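PDB 1PMY: pseudoazurin from Methylobacterium extorquens, which binds one copper ion as a small blue copper protein of the periplasm and probably carries single electrons between redox partners. Local coordinates for residues D29-P35 with Q62-F68; G39-I45 with G75-H81. All coordinates share one frame; numbering follows the deposited sequence.

Contact 1: D29-P35 with Q62-F68; sequences DSIKFLP and QEAVVKF
The ring of Phe-33 meets Val-66 at its edge: CE2 touches CG2 of Val-66 at 3.9 Å, and the carbonyl oxygen of Ala-64 also lies near the ring plane. One face of this ring is covered from within its own strand, where CG2 of Ile-31 sits over the centre. CG2 can do so because it stands anti to the backbone N of Ile-31, while CG1 (chi1 -69°) turns beside that nitrogen and sends CD1 to within 3.7 Å of CE1 of Phe-68. The Phe-68 ring takes the backbone carbonyl O of Asp-29 in its plane at the edge, and that O accepts the N-H of Phe-68, N to O 2.9 Å. From there strands 30-34 and 64-67 illustrate the antiparallel rule: Ile-31 with Val-66 and Phe-33 with Ala-64 are hydrogen-bonded pairs, whereas Ser-30 with Lys-67 and Lys-32 with Val-65 are non-hydrogen-bonded. On the face of Ser-30 and Lys-32 the contact is partly polar. The Lys-32 chain, bent at its last two torsions, passes CG2 of Val-65 and carries NZ to 2.8 Å from OE1 of Glu-63, a salt bridge in which NZ meets OE1 nearly in line with its C-O bond. CD2 of Leu-34 lies 3.8 Å from the other carboxylate oxygen, OE2 of Glu-63. Within the cupredoxin fold, strand 64-67 is one of the two outermost strands of the sheet; strand 30-34 bonds on its other side to strand 2-8, while Ile-31 and Phe-68 reach inward to Leu-25 of strand 17-25 and Val-90 of strand 87-92.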
loop_
_atom_site.group_PDB
_atom_site.type_symbol
_atom_site.label_atom_id
_atom_site.label_comp_id
_atom_site.label_asym_id
_atom_site.label_seq_id
_atom_site.Cartn_x
_atom_site.Cartn_y
_atom_site.Cartn_z
ATOM N N ASP A 29 -12.444 -4.073 7.313
ATOM C CA ASP A 29 -11.170 -4.053 8.008
ATOM C C ASP A 29 -10.521 -2.644 7.893
ATOM O O ASP A 29 -10.766 -1.896 6.914
ATOM C CB ASP A 29 -10.189 -5.126 7.769
ATOM C CG ASP A 29 -10.612 -6.551 8.037
ATOM O OD1 ASP A 29 -11.488 -6.739 8.976
ATOM O OD2 ASP A 29 -10.140 -7.493 7.460
ATOM N N SER A 30 -9.643 -2.358 8.793
ATOM C CA SER A 30 -8.839 -1.141 8.760
ATOM C C SER A 30 -7.364 -1.533 8.893
ATOM O O SER A 30 -6.915 -2.628 9.355
ATOM C CB SER A 30 -9.346 -0.104 9.737
ATOM O OG SER A 30 -9.099 -0.596 11.053
ATOM N N ILE A 31 -6.499 -0.595 8.440
ATOM C CA ILE A 31 -5.054 -0.743 8.713
ATOM C C ILE A 31 -4.693 0.465 9.603
ATOM O O ILE A 31 -5.128 1.549 9.293
ATOM C CB ILE A 31 -4.166 -0.713 7.398
ATOM C CG1 ILE A 31 -4.422 -1.984 6.564
ATOM C CG2 ILE A 31 -2.654 -0.537 7.694
ATOM C CD1 ILE A 31 -3.837 -1.932 5.077
ATOM N N LYS A 32 -3.866 0.177 10.591
ATOM C CA LYS A 32 -3.255 1.317 11.331
ATOM C C LYS A 32 -1.774 1.317 10.869
ATOM O O LYS A 32 -0.964 0.350 11.071
ATOM C CB LYS A 32 -3.333 1.036 12.831
ATOM C CG LYS A 32 -2.839 2.224 13.676
ATOM C CD LYS A 32 -2.987 1.848 15.197
ATOM C CE LYS A 32 -4.277 2.448 15.760
ATOM N NZ LYS A 32 -4.098 3.926 16.047
ATOM N N PHE A 33 -1.345 2.395 10.272
ATOM C CA PHE A 33 0.041 2.570 9.774
ATOM C C PHE A 33 0.785 3.266 10.963
ATOM O O PHE A 33 0.256 4.264 11.397
ATOM C CB PHE A 33 0.060 3.562 8.574
ATOM C CG PHE A 33 -0.509 2.868 7.338
ATOM C CD1 PHE A 33 0.284 2.109 6.555
ATOM C CD2 PHE A 33 -1.908 3.059 7.071
ATOM C CE1 PHE A 33 -0.237 1.454 5.448
ATOM C CE2 PHE A 33 -2.420 2.514 5.897
ATOM C CZ PHE A 33 -1.601 1.672 5.115
ATOM N N LEU A 34 1.855 2.602 11.392
ATOM C CA LEU A 34 2.598 3.098 12.567
ATOM C C LEU A 34 3.880 3.798 12.178
ATOM O O LEU A 34 4.682 3.169 11.509
ATOM C CB LEU A 34 2.878 1.829 13.425
ATOM C CG LEU A 34 1.595 1.203 14.041
ATOM C CD1 LEU A 34 1.988 -0.141 14.637
ATOM C CD2 LEU A 34 0.942 2.143 15.003
ATOM N N PRO A 35 4.054 5.013 12.703
ATOM C CA PRO A 35 5.269 5.776 12.426
ATOM C C PRO A 35 6.436 5.248 13.244
ATOM O O PRO A 35 7.042 6.034 14.001
ATOM C CB PRO A 35 4.828 7.223 12.772
ATOM C CG PRO A 35 3.906 7.011 13.975
ATOM C CD PRO A 35 3.085 5.756 13.571
ATOM N N GLN A 62 2.891 10.802 11.279
ATOM C CA GLN A 62 1.758 10.530 12.196
ATOM C C GLN A 62 1.209 9.127 11.988
ATOM O O GLN A 62 1.171 8.554 10.859
ATOM C CB GLN A 62 0.579 11.483 11.891
ATOM C CG GLN A 62 0.928 12.904 12.244
ATOM C CD GLN A 62 -0.238 13.822 12.417
ATOM O OE1 GLN A 62 0.011 14.972 12.845
ATOM N NE2 GLN A 62 -1.480 13.510 12.068
ATOM N N GLU A 63 0.612 8.601 13.085
ATOM C CA GLU A 63 -0.070 7.259 12.945
ATOM C C GLU A 63 -1.322 7.613 12.101
ATOM O O GLU A 63 -1.818 8.800 12.202
ATOM C CB GLU A 63 -0.748 6.899 14.249
ATOM C CG GLU A 63 -0.035 6.803 15.520
ATOM C CD GLU A 63 -0.490 5.678 16.464
ATOM O OE1 GLU A 63 -1.685 5.323 16.421
ATOM O OE2 GLU A 63 0.384 5.194 17.163
ATOM N N ALA A 64 -1.825 6.670 11.362
ATOM C CA ALA A 64 -3.009 6.956 10.544
ATOM C C ALA A 64 -3.799 5.663 10.408
ATOM O O ALA A 64 -3.178 4.594 10.454
ATOM C CB ALA A 64 -2.556 7.368 9.101
ATOM N N VAL A 65 -5.060 5.803 10.336
ATOM C CA VAL A 65 -5.939 4.667 10.130
ATOM C C VAL A 65 -6.719 4.888 8.825
ATOM O O VAL A 65 -7.245 5.953 8.475
ATOM C CB VAL A 65 -6.865 4.464 11.359
ATOM C CG1 VAL A 65 -7.909 3.388 10.924
ATOM C CG2 VAL A 65 -6.053 4.059 12.562
ATOM N N VAL A 66 -6.776 3.745 8.073
ATOM C CA VAL A 66 -7.555 3.741 6.826
ATOM C C VAL A 66 -8.539 2.569 6.900
ATOM O O VAL A 66 -8.124 1.407 7.055
ATOM C CB VAL A 66 -6.620 3.604 5.581
ATOM C CG1 VAL A 66 -7.450 3.642 4.249
ATOM C CG2 VAL A 66 -5.604 4.749 5.608
ATOM N N LYS A 67 -9.822 2.910 6.803
ATOM C CA LYS A 67 -10.861 1.863 6.811
ATOM C C LYS A 67 -11.138 1.527 5.324
ATOM O O LYS A 67 -11.055 2.458 4.422
ATOM C CB LYS A 67 -12.076 2.257 7.620
ATOM C CG LYS A 67 -13.042 1.104 7.920
ATOM C CD LYS A 67 -14.155 1.614 8.795
ATOM C CE LYS A 67 -15.200 0.729 9.381
ATOM N NZ LYS A 67 -14.552 -0.398 10.085
ATOM N N PHE A 68 -11.394 0.259 5.065
ATOM C CA PHE A 68 -11.597 -0.229 3.715
ATOM C C PHE A 68 -12.993 -0.819 3.553
ATOM O O PHE A 68 -13.312 -1.826 4.223
ATOM C CB PHE A 68 -10.566 -1.270 3.320
ATOM C CG PHE A 68 -9.181 -0.768 3.238
ATOM C CD1 PHE A 68 -8.333 -0.652 4.337
ATOM C CD2 PHE A 68 -8.676 -0.441 1.964
ATOM C CE1 PHE A 68 -7.027 -0.179 4.195
ATOM C CE2 PHE A 68 -7.392 0.050 1.794
ATOM C CZ PHE A 68 -6.556 0.187 2.889
#

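Contact 2: G39-I45 with G75-H81; sequences GHNVETI and GFKCAPH. With CU (copper (II) ion), chain B.
His-40 and His-81 meet at the copper ion, the type 1 site of a cupredoxin, one histidine coming from segment 39-45, a cysteine and the second histidine from 75-81. Metal bonds come first: ND1 of His-40 and SG of Cys-78 each stand 2.1 Å from copper, and ND1 of His-81 2.0 Å; Met-86 completes the site. The histidine rings approach rim to rim with planes at 62°; ND1 of His-40 lies 2.9 Å from ND1 of His-81 because both bind copper, with no hydrogen bond. Among the hydrogen bonds, the backbone N-H of Asn-41 points almost straight (167°) at SG of Cys-78, a long bond of 3.6 Å that probably tempers the charge on the thiolate. The Asn-41 side chain, with chi1 76° placing CG between its backbone N and carbonyl carbon, swings OD1 across to accept the N-H of Ala-79 at 2.8 Å in the carbonyl plane, while ND2 bonds to the backbone O of Thr-58. A leucine here would probably leave the Ala-79 N-H without its acceptor and the O of Thr-58 without the ND2 donor, removing one tie between the two segments. Backbone bonds pair Glu-43 with Lys-77 in both directions, joining strand 43-44 to strand 72-77. Apolar packing sets CG1 of Val-42 against CD1 of Phe-76, CG1 of Ile-45 against CB of Lys-77. Among charges, the Glu-43 and Lys-77 chains run side by side, yet OE2 of Glu-43 bonds to Tyr-55, and NZ of Lys-77 donates to a water at 2.7 Å that makes a weak 3.3 Å bond to OE1 of Glu-43.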
loop_
_atom_site.group_PDB
_atom_site.type_symbol
_atom_site.label_atom_id
_atom_site.label_comp_id
_atom_site.label_asym_id
_atom_site.label_seq_id
_atom_site.Cartn_x
_atom_site.Cartn_y
_atom_site.Cartn_z
ATOM N N GLY A 39 9.030 10.501 9.353
ATOM C CA GLY A 39 9.276 10.945 7.963
ATOM C C GLY A 39 8.569 10.082 6.898
ATOM O O GLY A 39 9.000 10.211 5.751
ATOM N N HIS A 40 7.639 9.281 7.266
ATOM C CA HIS A 40 6.881 8.454 6.290
ATOM C C HIS A 40 5.425 8.853 6.259
ATOM O O HIS A 40 4.924 9.370 7.276
ATOM C CB HIS A 40 7.118 6.978 6.530
ATOM C CG HIS A 40 8.523 6.531 6.529
ATOM N ND1 HIS A 40 9.430 6.393 5.511
ATOM C CD2 HIS A 40 9.242 6.159 7.666
ATOM C CE1 HIS A 40 10.577 5.961 5.938
ATOM N NE2 HIS A 40 10.475 5.789 7.230
ATOM N N ASN A 41 4.770 8.597 5.115
ATOM C CA ASN A 41 3.284 8.789 5.062
ATOM C C ASN A 41 2.752 7.618 4.196
ATOM O O ASN A 41 3.520 6.797 3.688
ATOM C CB ASN A 41 2.751 10.116 4.693
ATOM C CG ASN A 41 2.833 10.438 3.188
ATOM O OD1 ASN A 41 3.606 9.694 2.525
ATOM N ND2 ASN A 41 1.887 11.284 2.820
ATOM N N VAL A 42 1.466 7.766 3.913
ATOM C CA VAL A 42 0.741 6.839 3.041
ATOM C C VAL A 42 -0.149 7.688 2.087
ATOM O O VAL A 42 -0.855 8.653 2.485
ATOM C CB VAL A 42 -0.190 5.924 3.933
ATOM C CG1 VAL A 42 -0.772 4.851 2.970
ATOM C CG2 VAL A 42 0.699 5.118 4.928
ATOM N N GLU A 43 -0.035 7.313 0.828
ATOM C CA GLU A 43 -0.856 8.061 -0.184
ATOM C C GLU A 43 -1.238 7.099 -1.268
ATOM O O GLU A 43 -0.434 6.210 -1.708
ATOM C CB GLU A 43 -0.126 9.280 -0.760
ATOM C CG GLU A 43 -0.885 10.063 -1.828
ATOM C CD GLU A 43 -0.283 11.358 -2.292
ATOM O OE1 GLU A 43 0.741 11.700 -1.715
ATOM O OE2 GLU A 43 -0.832 12.051 -3.152
ATOM N N THR A 44 -2.462 7.284 -1.714
ATOM C CA THR A 44 -2.948 6.420 -2.849
ATOM C C THR A 44 -1.984 6.617 -4.073
ATOM O O THR A 44 -1.524 7.772 -4.295
ATOM C CB THR A 44 -4.345 7.040 -3.286
ATOM O OG1 THR A 44 -5.230 6.880 -2.141
ATOM C CG2 THR A 44 -4.949 6.450 -4.581
ATOM N N ILE A 45 -1.770 5.553 -4.806
ATOM C CA ILE A 45 -1.090 5.716 -6.116
ATOM C C ILE A 45 -2.283 5.724 -7.149
ATOM O O ILE A 45 -3.087 4.774 -7.240
ATOM C CB ILE A 45 -0.190 4.512 -6.442
ATOM C CG1 ILE A 45 1.089 4.744 -5.581
ATOM C CG2 ILE A 45 0.279 4.645 -8.001
ATOM C CD1 ILE A 45 1.798 3.388 -5.308
ATOM N N GLY A 75 -2.979 0.261 -4.306
ATOM C CA GLY A 75 -1.503 0.416 -4.187
ATOM C C GLY A 75 -1.326 1.776 -3.417
ATOM O O GLY A 75 -2.161 2.684 -3.712
ATOM N N PHE A 76 -0.381 1.681 -2.498
ATOM C CA PHE A 76 -0.112 2.911 -1.712
ATOM C C PHE A 76 1.408 3.149 -1.790
ATOM O O PHE A 76 2.144 2.186 -1.823
ATOM C CB PHE A 76 -0.481 2.704 -0.226
ATOM C CG PHE A 76 -1.957 2.566 0.048
ATOM C CD1 PHE A 76 -2.721 3.709 -0.074
ATOM C CD2 PHE A 76 -2.544 1.304 0.256
ATOM C CE1 PHE A 76 -4.111 3.621 0.111
ATOM C CE2 PHE A 76 -3.920 1.212 0.513
ATOM C CZ PHE A 76 -4.655 2.378 0.409
ATOM N N LYS A 77 1.731 4.408 -1.739
ATOM C CA LYS A 77 3.138 4.846 -1.695
ATOM C C LYS A 77 3.292 5.668 -0.391
ATOM O O LYS A 77 2.386 6.155 0.255
ATOM C CB LYS A 77 3.389 5.807 -2.914
ATOM C CG LYS A 77 2.686 7.136 -2.970
ATOM C CD LYS A 77 3.212 7.945 -4.202
ATOM C CE LYS A 77 2.365 9.199 -4.321
ATOM N NZ LYS A 77 2.980 9.969 -5.493
ATOM N N CYS A 78 4.596 5.807 -0.085
ATOM C CA CYS A 78 5.072 6.778 0.898
ATOM C C CYS A 78 5.471 7.969 -0.007
ATOM O O CYS A 78 6.356 7.738 -0.879
ATOM C CB CYS A 78 6.217 6.231 1.751
ATOM S SG CYS A 78 7.050 7.615 2.531
ATOM N N ALA A 79 4.769 9.093 0.046
ATOM C CA ALA A 79 5.124 10.205 -0.861
ATOM C C ALA A 79 6.527 10.600 -0.968
ATOM O O ALA A 79 7.106 10.511 -2.108
ATOM C CB ALA A 79 4.079 11.260 -1.006
ATOM N N PRO A 80 7.218 10.965 0.119
ATOM C CA PRO A 80 8.617 11.381 0.069
ATOM C C PRO A 80 9.538 10.219 -0.375
ATOM O O PRO A 80 10.571 10.601 -0.999
ATOM C CB PRO A 80 8.966 11.710 1.518
ATOM C CG PRO A 80 7.842 11.249 2.351
ATOM C CD PRO A 80 6.561 11.123 1.479
ATOM N N HIS A 81 9.159 8.932 -0.175
ATOM C CA HIS A 81 10.069 7.857 -0.607
ATOM C C HIS A 81 9.575 6.995 -1.743
ATOM O O HIS A 81 9.943 5.800 -1.846
ATOM C CB HIS A 81 10.483 6.900 0.608
ATOM C CG HIS A 81 10.950 7.721 1.749
ATOM N ND1 HIS A 81 10.386 7.651 3.023
ATOM C CD2 HIS A 81 11.971 8.622 1.794
ATOM C CE1 HIS A 81 11.087 8.521 3.802
ATOM N NE2 HIS A 81 12.029 9.067 3.120
HETATM CU CU CU B . 8.712 6.801 3.614
HETATM O O HOH W 1 2.223 12.388 -4.588
#

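From the N terminus, strands 2-8 and 17-25 come first; then segment 29-35 is laid down, followed closely by the histidine segment 39-45. The return at 62-68 closes contact 1, and only afterwards does 75-81 come back to close contact 2, so the two closures cross: the second begins within the loop of the first and ends beyond it. Contact 1 completes one margin of the sheet and contact 2 the other, by the copper. The two meet through the interior, where Phe-33 packs on Val-42 and Phe-68 on Phe-76.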